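Local atomic coordinates of gluconate kinase (Lactobacillus acidophilus, PDB entry 3LL3), a protein that binds ATP and d-xylulose and, as an FGGY-family carbohydrate kinase, probably transfers a phosphate from ATP to a sugar, possibly gluconate. Residues Ile301-Ala306 against Glu315-Phe320; Val323-Pro328 against Ser406-Gln411; Glu374-Asn379 against Gly401-Ser406. All coordinates share one frame; numbering follows the deposited sequence.

Contact 1. Residues Ile301-Ala306 against Glu315-Phe320; sequences IVFNWA and ETPQDF. With ATP (adenosine-5'-triphosphate), chain C.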
loop_
_atom_site.group_PDB
_atom_site.type_symbol
_atom_site.label_atom_id
_atom_site.label_comp_id
_atom_site.label_asym_id
_atom_site.label_seq_id
_atom_site.Cartn_x
_atom_site.Cartn_y
_atom_site.Cartn_z
ATOM N N ILE A 301 -12.721 12.821 -4.049
ATOM C CA ILE A 301 -11.599 13.052 -4.950
ATOM C C ILE A 301 -10.721 11.803 -5.054
ATOM O O ILE A 301 -10.149 11.507 -6.102
ATOM C CB ILE A 301 -10.744 14.271 -4.494
ATOM C CG1 ILE A 301 -9.704 14.632 -5.554
ATOM C CG2 ILE A 301 -10.046 14.009 -3.130
ATOM C CD1 ILE A 301 -9.207 16.085 -5.437
ATOM N N VAL A 302 -10.630 11.071 -3.952
ATOM C CA VAL A 302 -9.861 9.843 -3.904
ATOM C C VAL A 302 -10.658 8.679 -4.512
ATOM O O VAL A 302 -10.102 7.819 -5.195
ATOM C CB VAL A 302 -9.397 9.519 -2.459
ATOM C CG1 VAL A 302 -8.797 8.114 -2.392
ATOM C CG2 VAL A 302 -8.365 10.566 -1.987
ATOM N N PHE A 303 -11.967 8.674 -4.291
ATOM C CA PHE A 303 -12.842 7.738 -4.991
ATOM C C PHE A 303 -12.693 7.907 -6.501
ATOM O O PHE A 303 -12.599 6.940 -7.238
ATOM C CB PHE A 303 -14.296 7.971 -4.588
ATOM C CG PHE A 303 -15.277 7.117 -5.336
ATOM C CD1 PHE A 303 -15.860 7.572 -6.504
ATOM C CD2 PHE A 303 -15.592 5.838 -4.885
ATOM C CE1 PHE A 303 -16.770 6.789 -7.205
ATOM C CE2 PHE A 303 -16.502 5.052 -5.573
ATOM C CZ PHE A 303 -17.089 5.528 -6.744
ATOM N N ASN A 304 -12.672 9.154 -6.946
ATOM C CA ASN A 304 -12.437 9.456 -8.340
ATOM C C ASN A 304 -11.085 8.943 -8.828
ATOM O O ASN A 304 -11.015 8.319 -9.874
ATOM C CB ASN A 304 -12.519 10.955 -8.576
ATOM C CG ASN A 304 -12.532 11.310 -10.045
ATOM O OD1 ASN A 304 -11.627 12.000 -10.541
ATOM N ND2 ASN A 304 -13.555 10.847 -10.752
ATOM N N TRP A 305 -10.013 9.218 -8.081
ATOM C CA TRP A 305 -8.693 8.695 -8.447
ATOM C C TRP A 305 -8.711 7.172 -8.599
ATOM O O TRP A 305 -8.184 6.639 -9.574
ATOM C CB TRP A 305 -7.611 9.110 -7.444
ATOM C CG TRP A 305 -6.328 8.347 -7.632
ATOM C CD1 TRP A 305 -5.279 8.681 -8.452
ATOM C CD2 TRP A 305 -5.958 7.112 -6.995
ATOM N NE1 TRP A 305 -4.278 7.735 -8.351
ATOM C CE2 TRP A 305 -4.672 6.762 -7.470
ATOM C CE3 TRP A 305 -6.585 6.276 -6.061
ATOM C CZ2 TRP A 305 -4.006 5.606 -7.048
ATOM C CZ3 TRP A 305 -5.921 5.123 -5.646
ATOM C CH2 TRP A 305 -4.642 4.799 -6.142
ATOM N N ALA A 306 -9.307 6.478 -7.632
ATOM C CA ALA A 306 -9.360 5.015 -7.664
ATOM C C ALA A 306 -10.166 4.488 -8.845
ATOM O O ALA A 306 -9.820 3.461 -9.426
ATOM C CB ALA A 306 -9.912 4.457 -6.361
ATOM N N GLU A 315 -14.947 3.694 -16.582
ATOM C CA GLU A 315 -15.633 3.105 -15.458
ATOM C C GLU A 315 -16.491 4.149 -14.760
ATOM O O GLU A 315 -15.951 5.145 -14.284
ATOM C CB GLU A 315 -14.586 2.655 -14.461
ATOM C CG GLU A 315 -15.124 1.723 -13.434
ATOM C CD GLU A 315 -15.257 0.323 -13.976
ATOM O OE1 GLU A 315 -14.961 0.096 -15.180
ATOM O OE2 GLU A 315 -15.649 -0.552 -13.181
ATOM N N THR A 316 -17.804 3.923 -14.675
ATOM C CA THR A 316 -18.704 4.855 -13.975
ATOM C C THR A 316 -18.581 4.668 -12.463
ATOM O O THR A 316 -18.102 3.637 -12.011
ATOM C CB THR A 316 -20.200 4.661 -14.382
ATOM O OG1 THR A 316 -20.649 3.361 -13.976
ATOM C CG2 THR A 316 -20.385 4.818 -15.880
ATOM N N PRO A 317 -18.988 5.677 -11.675
ATOM C CA PRO A 317 -19.019 5.485 -10.222
ATOM C C PRO A 317 -19.837 4.258 -9.845
ATOM O O PRO A 317 -19.424 3.467 -8.990
ATOM C CB PRO A 317 -19.713 6.756 -9.735
ATOM C CG PRO A 317 -19.259 7.799 -10.707
ATOM C CD PRO A 317 -19.154 7.096 -12.044
ATOM N N GLN A 318 -20.996 4.096 -10.483
ATOM C CA GLN A 318 -21.841 2.932 -10.229
ATOM C C GLN A 318 -21.137 1.606 -10.540
ATOM O O GLN A 318 -21.250 0.648 -9.780
ATOM C CB GLN A 318 -23.154 3.027 -11.009
ATOM C CG GLN A 318 -24.186 2.030 -10.533
ATOM C CD GLN A 318 -24.395 2.114 -9.044
ATOM O OE1 GLN A 318 -24.592 3.199 -8.496
ATOM N NE2 GLN A 318 -24.340 0.972 -8.369
ATOM N N ASP A 319 -20.416 1.548 -11.655
ATOM C CA ASP A 319 -19.656 0.340 -11.999
ATOM C C ASP A 319 -18.677 0.018 -10.861
ATOM O O ASP A 319 -18.541 -1.132 -10.443
ATOM C CB ASP A 319 -18.861 0.525 -13.306
ATOM C CG ASP A 319 -19.745 0.621 -14.549
ATOM O OD1 ASP A 319 -20.889 0.130 -14.519
ATOM O OD2 ASP A 319 -19.281 1.186 -15.566
ATOM N N PHE A 320 -17.983 1.049 -10.379
ATOM C CA PHE A 320 -17.003 0.877 -9.313
ATOM C C PHE A 320 -17.675 0.331 -8.068
ATOM O O PHE A 320 -17.207 -0.638 -7.477
ATOM C CB PHE A 320 -16.352 2.228 -9.002
ATOM C CG PHE A 320 -15.186 2.153 -8.054
ATOM C CD1 PHE A 320 -15.385 1.985 -6.701
ATOM C CD2 PHE A 320 -13.898 2.292 -8.514
ATOM C CE1 PHE A 320 -14.322 1.945 -5.820
ATOM C CE2 PHE A 320 -12.814 2.248 -7.629
ATOM C CZ PHE A 320 -13.038 2.074 -6.284
HETATM P PG ATP C . -20.479 21.158 -4.299
HETATM O O1G ATP C . -20.748 20.633 -5.853
HETATM O O2G ATP C . -21.914 21.233 -3.466
HETATM O O3G ATP C . -19.816 22.459 -4.327
HETATM P PB ATP C . -18.611 18.987 -4.373
HETATM O O1B ATP C . -17.704 18.184 -3.261
HETATM O O2B ATP C . -17.785 19.631 -5.387
HETATM O O3B ATP C . -19.502 20.088 -3.507
HETATM P PA ATP C . -20.366 16.624 -4.624
HETATM O O1A ATP C . -20.998 16.703 -3.114
HETATM O O2A ATP C . -21.362 16.266 -5.624
HETATM O O3A ATP C . -19.664 18.008 -5.202
HETATM O "O5'" ATP C . -19.240 15.425 -4.586
HETATM C "C5'" ATP C . -18.397 15.267 -5.703
HETATM C "C4'" ATP C . -17.789 13.886 -5.642
HETATM O "O4'" ATP C . -18.653 12.762 -5.675
HETATM C "C3'" ATP C . -16.528 13.524 -6.483
HETATM O "O3'" ATP C . -15.309 13.707 -5.825
HETATM C "C2'" ATP C . -16.853 12.100 -7.066
HETATM O "O2'" ATP C . -15.719 11.287 -7.197
HETATM C "C1'" ATP C . -17.916 11.644 -6.091
HETATM N N9 ATP C . -18.909 10.754 -6.674
HETATM C C8 ATP C . -19.643 10.942 -7.788
HETATM N N7 ATP C . -20.553 9.851 -7.863
HETATM C C5 ATP C . -20.340 9.022 -6.739
HETATM C C6 ATP C . -20.957 7.827 -6.301
HETATM N N6 ATP C . -22.061 7.269 -7.072
HETATM N N1 ATP C . -20.558 7.239 -5.168
HETATM C C2 ATP C . -19.541 7.777 -4.411
HETATM N N3 ATP C . -18.942 8.945 -4.848
HETATM C C4 ATP C . -19.349 9.547 -6.001
#

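Contact 2. Residues Val323-Pro328 against Ser406-Gln411; sequences VAQTAP and SDFVRQ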
loop_
_atom_site.group_PDB
_atom_site.type_symbol
_atom_site.label_atom_id
_atom_site.label_comp_id
_atom_site.label_asym_id
_atom_site.label_seq_id
_atom_site.Cartn_x
_atom_site.Cartn_y
_atom_site.Cartn_z
ATOM N N VAL A 323 -18.621 -3.291 -8.431
ATOM C CA VAL A 323 -17.490 -4.212 -8.260
ATOM C C VAL A 323 -17.059 -4.314 -6.803
ATOM O O VAL A 323 -16.827 -5.414 -6.284
ATOM C CB VAL A 323 -16.301 -3.805 -9.121
ATOM C CG1 VAL A 323 -15.133 -4.746 -8.877
ATOM C CG2 VAL A 323 -16.699 -3.803 -10.595
ATOM N N ALA A 324 -16.951 -3.161 -6.140
ATOM C CA ALA A 324 -16.546 -3.120 -4.734
ATOM C C ALA A 324 -17.454 -3.993 -3.874
ATOM O O ALA A 324 -16.996 -4.695 -2.973
ATOM C CB ALA A 324 -16.542 -1.684 -4.216
ATOM N N GLN A 325 -18.743 -3.957 -4.165
ATOM C CA GLN A 325 -19.705 -4.736 -3.391
ATOM C C GLN A 325 -19.534 -6.247 -3.511
ATOM O O GLN A 325 -20.013 -6.976 -2.646
ATOM C CB GLN A 325 -21.143 -4.321 -3.727
ATOM C CG GLN A 325 -21.454 -2.901 -3.292
ATOM C CD GLN A 325 -22.849 -2.460 -3.669
ATOM O OE1 GLN A 325 -23.030 -1.579 -4.519
ATOM N NE2 GLN A 325 -23.847 -3.069 -3.040
ATOM N N THR A 326 -18.846 -6.730 -4.549
ATOM C CA THR A 326 -18.597 -8.169 -4.638
ATOM C C THR A 326 -17.491 -8.656 -3.703
ATOM O O THR A 326 -17.258 -9.854 -3.602
ATOM C CB THR A 326 -18.321 -8.652 -6.074
ATOM O OG1 THR A 326 -17.101 -8.085 -6.556
ATOM C CG2 THR A 326 -19.455 -8.272 -7.004
ATOM N N ALA A 327 -16.800 -7.745 -3.014
ATOM C CA ALA A 327 -15.829 -8.177 -2.007
ATOM C C ALA A 327 -16.512 -8.223 -0.648
ATOM O O ALA A 327 -17.479 -7.505 -0.429
ATOM C CB ALA A 327 -14.625 -7.231 -1.973
ATOM N N PRO A 328 -16.023 -9.064 0.275
ATOM C CA PRO A 328 -16.681 -9.076 1.586
ATOM C C PRO A 328 -16.361 -7.814 2.376
ATOM O O PRO A 328 -15.330 -7.182 2.139
ATOM C CB PRO A 328 -16.062 -10.290 2.282
ATOM C CG PRO A 328 -14.700 -10.431 1.634
ATOM C CD PRO A 328 -14.878 -9.990 0.207
ATOM N N SER A 406 -24.867 6.735 -2.880
ATOM C CA SER A 406 -25.358 5.371 -2.969
ATOM C C SER A 406 -25.798 4.821 -1.621
ATOM O O SER A 406 -25.239 5.164 -0.588
ATOM C CB SER A 406 -24.267 4.465 -3.529
ATOM O OG SER A 406 -23.262 4.302 -2.547
ATOM N N ASP A 407 -26.800 3.949 -1.645
ATOM C CA ASP A 407 -27.165 3.171 -0.470
ATOM C C ASP A 407 -25.998 2.371 0.104
ATOM O O ASP A 407 -25.914 2.150 1.305
ATOM C CB ASP A 407 -28.288 2.183 -0.814
ATOM C CG ASP A 407 -29.629 2.843 -0.880
ATOM O OD1 ASP A 407 -29.721 4.057 -0.580
ATOM O OD2 ASP A 407 -30.590 2.141 -1.229
ATOM N N PHE A 408 -25.133 1.870 -0.763
ATOM C CA PHE A 408 -24.023 1.057 -0.302
ATOM C C PHE A 408 -23.094 1.897 0.617
ATOM O O PHE A 408 -22.726 1.489 1.727
ATOM C CB PHE A 408 -23.257 0.493 -1.501
ATOM C CG PHE A 408 -21.952 -0.164 -1.130
ATOM C CD1 PHE A 408 -21.934 -1.275 -0.306
ATOM C CD2 PHE A 408 -20.747 0.331 -1.607
ATOM C CE1 PHE A 408 -20.723 -1.879 0.055
ATOM C CE2 PHE A 408 -19.536 -0.271 -1.269
ATOM C CZ PHE A 408 -19.522 -1.373 -0.432
ATOM N N VAL A 409 -22.736 3.078 0.155
ATOM C CA VAL A 409 -21.850 3.932 0.959
ATOM C C VAL A 409 -22.559 4.443 2.214
ATOM O O VAL A 409 -21.973 4.502 3.282
ATOM C CB VAL A 409 -21.263 5.083 0.130
ATOM C CG1 VAL A 409 -20.467 6.087 1.017
ATOM C CG2 VAL A 409 -20.363 4.509 -0.962
ATOM N N ARG A 410 -23.834 4.783 2.094
ATOM C CA ARG A 410 -24.587 5.222 3.262
ATOM C C ARG A 410 -24.573 4.150 4.333
ATOM O O ARG A 410 -24.309 4.430 5.503
ATOM C CB ARG A 410 -26.018 5.592 2.867
ATOM C CG ARG A 410 -26.084 6.874 2.061
ATOM C CD ARG A 410 -27.416 7.044 1.367
ATOM N NE ARG A 410 -27.482 8.326 0.673
ATOM C CZ ARG A 410 -28.583 8.805 0.101
ATOM N NH1 ARG A 410 -29.707 8.088 0.132
ATOM N NH2 ARG A 410 -28.568 9.990 -0.498
ATOM N N GLN A 411 -24.835 2.910 3.926
ATOM C CA GLN A 411 -24.895 1.808 4.874
ATOM C C GLN A 411 -23.531 1.487 5.449
ATOM O O GLN A 411 -23.387 1.142 6.636
ATOM C CB GLN A 411 -25.492 0.550 4.209
ATOM C CG GLN A 411 -25.708 -0.584 5.191
ATOM C CD GLN A 411 -26.739 -0.226 6.252
ATOM O OE1 GLN A 411 -26.502 -0.386 7.452
ATOM N NE2 GLN A 411 -27.880 0.281 5.812
#

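Contact 3. Residues Glu374-Asn379 against Gly401-Ser406; sequences EGIIFN and GGFLKS. With ATP (adenosine-5'-triphosphate), chain C.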
loop_
_atom_site.group_PDB
_atom_site.type_symbol
_atom_site.label_atom_id
_atom_site.label_comp_id
_atom_site.label_asym_id
_atom_site.label_seq_id
_atom_site.Cartn_x
_atom_site.Cartn_y
_atom_site.Cartn_z
ATOM N N GLU A 374 -13.746 1.767 1.930
ATOM C CA GLU A 374 -13.640 1.583 3.365
ATOM C C GLU A 374 -12.587 2.489 4.017
ATOM O O GLU A 374 -12.815 2.995 5.125
ATOM C CB GLU A 374 -13.366 0.126 3.713
ATOM C CG GLU A 374 -14.576 -0.791 3.473
ATOM C CD GLU A 374 -14.255 -2.270 3.591
ATOM O OE1 GLU A 374 -13.054 -2.628 3.711
ATOM O OE2 GLU A 374 -15.216 -3.081 3.549
ATOM N N GLY A 375 -11.449 2.672 3.341
ATOM C CA GLY A 375 -10.392 3.528 3.848
ATOM C C GLY A 375 -10.838 4.981 3.916
ATOM O O GLY A 375 -10.566 5.689 4.900
ATOM N N ILE A 376 -11.512 5.436 2.861
ATOM C CA ILE A 376 -12.031 6.792 2.826
ATOM C C ILE A 376 -12.917 7.018 4.059
ATOM O O ILE A 376 -12.746 7.987 4.785
ATOM C CB ILE A 376 -12.807 7.065 1.527
ATOM C CG1 ILE A 376 -11.831 7.304 0.374
ATOM C CG2 ILE A 376 -13.704 8.300 1.675
ATOM C CD1 ILE A 376 -12.462 7.230 -0.987
ATOM N N ILE A 377 -13.809 6.073 4.322
ATOM C CA ILE A 377 -14.748 6.174 5.446
ATOM C C ILE A 377 -14.059 6.002 6.798
ATOM O O ILE A 377 -14.413 6.674 7.769
ATOM C CB ILE A 377 -15.869 5.111 5.299
ATOM C CG1 ILE A 377 -16.623 5.334 3.990
ATOM C CG2 ILE A 377 -16.844 5.165 6.491
ATOM C CD1 ILE A 377 -17.771 4.313 3.774
ATOM N N PHE A 378 -13.103 5.070 6.873
ATOM C CA PHE A 378 -12.324 4.872 8.094
ATOM C C PHE A 378 -11.616 6.184 8.493
ATOM O O PHE A 378 -11.545 6.544 9.668
ATOM C CB PHE A 378 -11.266 3.769 7.908
ATOM C CG PHE A 378 -11.748 2.367 8.219
ATOM C CD1 PHE A 378 -12.578 2.121 9.305
ATOM C CD2 PHE A 378 -11.313 1.294 7.451
ATOM C CE1 PHE A 378 -12.992 0.836 9.607
ATOM C CE2 PHE A 378 -11.712 -0.002 7.748
ATOM C CZ PHE A 378 -12.553 -0.235 8.827
ATOM N N ASN A 379 -11.077 6.884 7.504
ATOM C CA ASN A 379 -10.351 8.127 7.756
ATOM C C ASN A 379 -11.307 9.157 8.394
ATOM O O ASN A 379 -10.968 9.813 9.374
ATOM C CB ASN A 379 -9.779 8.639 6.432
ATOM C CG ASN A 379 -8.963 9.917 6.579
ATOM O OD1 ASN A 379 -9.109 10.842 5.775
ATOM N ND2 ASN A 379 -8.096 9.968 7.579
ATOM N N GLY A 401 -23.661 14.985 0.654
ATOM C CA GLY A 401 -22.500 14.989 -0.212
ATOM C C GLY A 401 -22.511 13.900 -1.265
ATOM O O GLY A 401 -23.028 12.826 -1.033
ATOM N N GLY A 402 -21.925 14.192 -2.419
ATOM C CA GLY A 402 -21.947 13.301 -3.560
ATOM C C GLY A 402 -21.319 11.938 -3.334
ATOM O O GLY A 402 -21.660 10.977 -4.033
ATOM N N PHE A 403 -20.397 11.835 -2.378
ATOM C CA PHE A 403 -19.747 10.547 -2.120
ATOM C C PHE A 403 -20.720 9.593 -1.442
ATOM O O PHE A 403 -20.588 8.380 -1.555
ATOM C CB PHE A 403 -18.478 10.716 -1.268
ATOM C CG PHE A 403 -17.792 9.421 -0.940
ATOM C CD1 PHE A 403 -17.218 8.648 -1.948
ATOM C CD2 PHE A 403 -17.720 8.968 0.374
ATOM C CE1 PHE A 403 -16.576 7.454 -1.651
ATOM C CE2 PHE A 403 -17.082 7.753 0.684
ATOM C CZ PHE A 403 -16.510 7.003 -0.332
ATOM N N LEU A 404 -21.691 10.168 -0.737
ATOM C CA LEU A 404 -22.706 9.420 -0.009
ATOM C C LEU A 404 -23.993 9.251 -0.812
ATOM O O LEU A 404 -25.051 9.063 -0.233
ATOM C CB LEU A 404 -23.055 10.129 1.299
ATOM C CG LEU A 404 -21.852 10.460 2.167
ATOM C CD1 LEU A 404 -22.296 11.166 3.441
ATOM C CD2 LEU A 404 -21.004 9.210 2.462
ATOM N N LYS A 405 -23.902 9.304 -2.133
ATOM C CA LYS A 405 -25.074 9.151 -2.981
ATOM C C LYS A 405 -25.696 7.774 -2.852
ATOM O O LYS A 405 -26.897 7.657 -2.737
ATOM C CB LYS A 405 -24.741 9.399 -4.453
ATOM C CG LYS A 405 -25.995 9.468 -5.328
ATOM C CD LYS A 405 -25.695 9.218 -6.802
ATOM C CE LYS A 405 -24.836 10.315 -7.391
ATOM N NZ LYS A 405 -25.323 11.691 -7.008
ATOM N N SER A 406 -24.867 6.735 -2.880
ATOM C CA SER A 406 -25.358 5.371 -2.969
ATOM C C SER A 406 -25.798 4.821 -1.621
ATOM O O SER A 406 -25.239 5.164 -0.588
ATOM C CB SER A 406 -24.267 4.465 -3.529
ATOM O OG SER A 406 -23.262 4.302 -2.547
HETATM P PG ATP C . -20.479 21.158 -4.299
HETATM O O1G ATP C . -20.748 20.633 -5.853
HETATM O O2G ATP C . -21.914 21.233 -3.466
HETATM O O3G ATP C . -19.816 22.459 -4.327
HETATM P PB ATP C . -18.611 18.987 -4.373
HETATM O O1B ATP C . -17.704 18.184 -3.261
HETATM O O2B ATP C . -17.785 19.631 -5.387
HETATM O O3B ATP C . -19.502 20.088 -3.507
HETATM P PA ATP C . -20.366 16.624 -4.624
HETATM O O1A ATP C . -20.998 16.703 -3.114
HETATM O O2A ATP C . -21.362 16.266 -5.624
HETATM O O3A ATP C . -19.664 18.008 -5.202
HETATM O "O5'" ATP C . -19.240 15.425 -4.586
HETATM C "C5'" ATP C . -18.397 15.267 -5.703
HETATM C "C4'" ATP C . -17.789 13.886 -5.642
HETATM O "O4'" ATP C . -18.653 12.762 -5.675
HETATM C "C3'" ATP C . -16.528 13.524 -6.483
HETATM O "O3'" ATP C . -15.309 13.707 -5.825
HETATM C "C2'" ATP C . -16.853 12.100 -7.066
HETATM O "O2'" ATP C . -15.719 11.287 -7.197
HETATM C "C1'" ATP C . -17.916 11.644 -6.091
HETATM N N9 ATP C . -18.909 10.754 -6.674
HETATM C C8 ATP C . -19.643 10.942 -7.788
HETATM N N7 ATP C . -20.553 9.851 -7.863
HETATM C C5 ATP C . -20.340 9.022 -6.739
HETATM C C6 ATP C . -20.957 7.827 -6.301
HETATM N N6 ATP C . -22.061 7.269 -7.072
HETATM N N1 ATP C . -20.558 7.239 -5.168
HETATM C C2 ATP C . -19.541 7.777 -4.411
HETATM N N3 ATP C . -18.942 8.945 -4.848
HETATM C C4 ATP C . -19.349 9.547 -6.001
#

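Contact 1. Residues Ile301-Ala306 against Glu315-Phe320
One side of the adenine pocket is built where F303 of helix 300-311 meets P317 and F320 at the start of helix 317-325. The F303 ring lies between the adenine and F320. One of its faces looks onto the base, N3 of ATP lying 3.8 Å from F303 CD1 and displaced toward the rim of the ring. At the ring's edge, near its plane, is the carbonyl of P317, whose O is 3.8 Å from F303 CZ. Toward F320 the arrangement is edge-to-face: the edge of F303 is directed at the face of F320, with centroids 4.8 Å apart and planes inclined at 61°. The closest pair is F303 CE2 and F320 CD1, at 3.5 Å.

Both phenylalanines carry CG anti to the backbone N (chi1 176° for F303, -172° for F320), and the two side chains slide past each other in opposite directions. In this C-terminal domain of the actin-like ATPase clan, F303 and P317 supply an apolar wall beside the base, with F320 as the layer behind F303. P317 adds its pyrrolidine ring: P317 CB lies 3.6 Å from ATP N6, while P317 CG approaches N7. At the other end of the F320 ring, CE2 and CZ rest on A306, the distance from A306 CB to F320 CE2 being 3.9 Å. Outside the two segments, F320 also meets the ring of F311 and packs on A369 and I373 of helix 365-388.

The start of helix 317-325 is fixed by a capping box. T316 OG1 accepts from D319 N, and T316 N donates in return to D319 OD2 at 3.2 Å, reaching that oxygen from above the carboxylate plane. On helix 300-311, W305 NE1 is hydrogen-bonded to H363 O of the second subunit.

Contact 2. Residues Val323-Pro328 against Ser406-Gln411
Q325 lies across the face of F408 in a CH-pi contact that joins the C-terminal part of helix 317-325 to the first turn of helix 407-417 in the C-terminal domain. Q325 CG sits 3.4 Å from the centroid of the F408 ring and only 9° off its normal. With CG beside the backbone N (chi1 -66°) and the chain extended beyond it, the amide of Q325 continues over the ring's root toward F408 CB, stacked with its plane 8° from that of the ring. A324 CB makes a looser contact, 4.4 Å from F408 CE2. Replacing F408 by an alanine would probably leave the Q325 side chain free to turn into solvent and open a gap beside A324.

Further out, L321 of the first helix also packs on F408 and V409, while A324 leans on I373 of helix 365-388. S406 caps the second helix, its OG accepting from V409 N at 3.0 Å, and so secures the turn that carries F408. Just past Q325, V323 O accepts both from T326 N and, at 2.7 Å, from T326 OG1, which lies in the carbonyl plane on a lone pair.

Contact 3. Residues Glu374-Asn379 against Gly401-Ser406
F403 reaches between helix 365-388 and the ATP base, with its ring set obliquely against I376 and edge-on to I377. The methyl I376 CG2 approaches the far end of the ring, 3.6 Å from F403 CE2, while I376 CD1 lies beside F403 CZ and CE1. I377 comes in near the ring plane, I377 CG1 being 4.1 Å from the same F403 CE2. Diametrically across the ring, F403 CD1 is 3.4 Å from ATP N3, in an approach that is also oblique. The closest approaches of the ring to helix and nucleotide are thus made by para-related atoms, CE2 and CD1. CG anti to the backbone N (chi1 178°) extends F403 from the short 3-10 turn to span this distance.

The turn itself follows strand 396-400, and its two glycines are consistent with the adenosine motif of the actin-like ATPase fold. G402 N donates to ATP O1A at 2.8 Å with an N-H...O angle of 160°. A side chain at G402 would run into ATP O2A, and at G401 the backbone angles would press one against the preceding carbonyl. Within the segment, L404 N closes the turn on G401 O at 3.0 Å. F403 also packs on V259 and is hydrogen-bonded to it through the backbone, while I377 rests on L412 and I416 of helix 407-417.

A backbone amide grips the alpha-phosphate, and F403 O lies 3.1 Å from ATP C2, a close approach; the protein contact is wholly apolar, so the F403 ring beside the base probably owes its place to shape and burial rather than to directed bonds.

In the fold
Contacts 1 and 3 are buried and both touch ATP: F303 and F403 pack against each other, and I376 of contact 3 reaches V302 and F303 on helix 300-311. Contact 2 is nearer the surface, with an exposed glutamine in place of a second ring or a branched aliphatic side chain. Helix 317-325 serves contacts 1 and 2, its capped start beside the base and its other end on helix 407-417. Contacts 2 and 3 share S406, and R410 NE hydrogen-bonds to L404 O between them. None has a hydrogen bond across its segments; aromatic edge-to-face, CH-pi and packing of isoleucine side chains on an aromatic ring replace one another from contact 1 to contact 3.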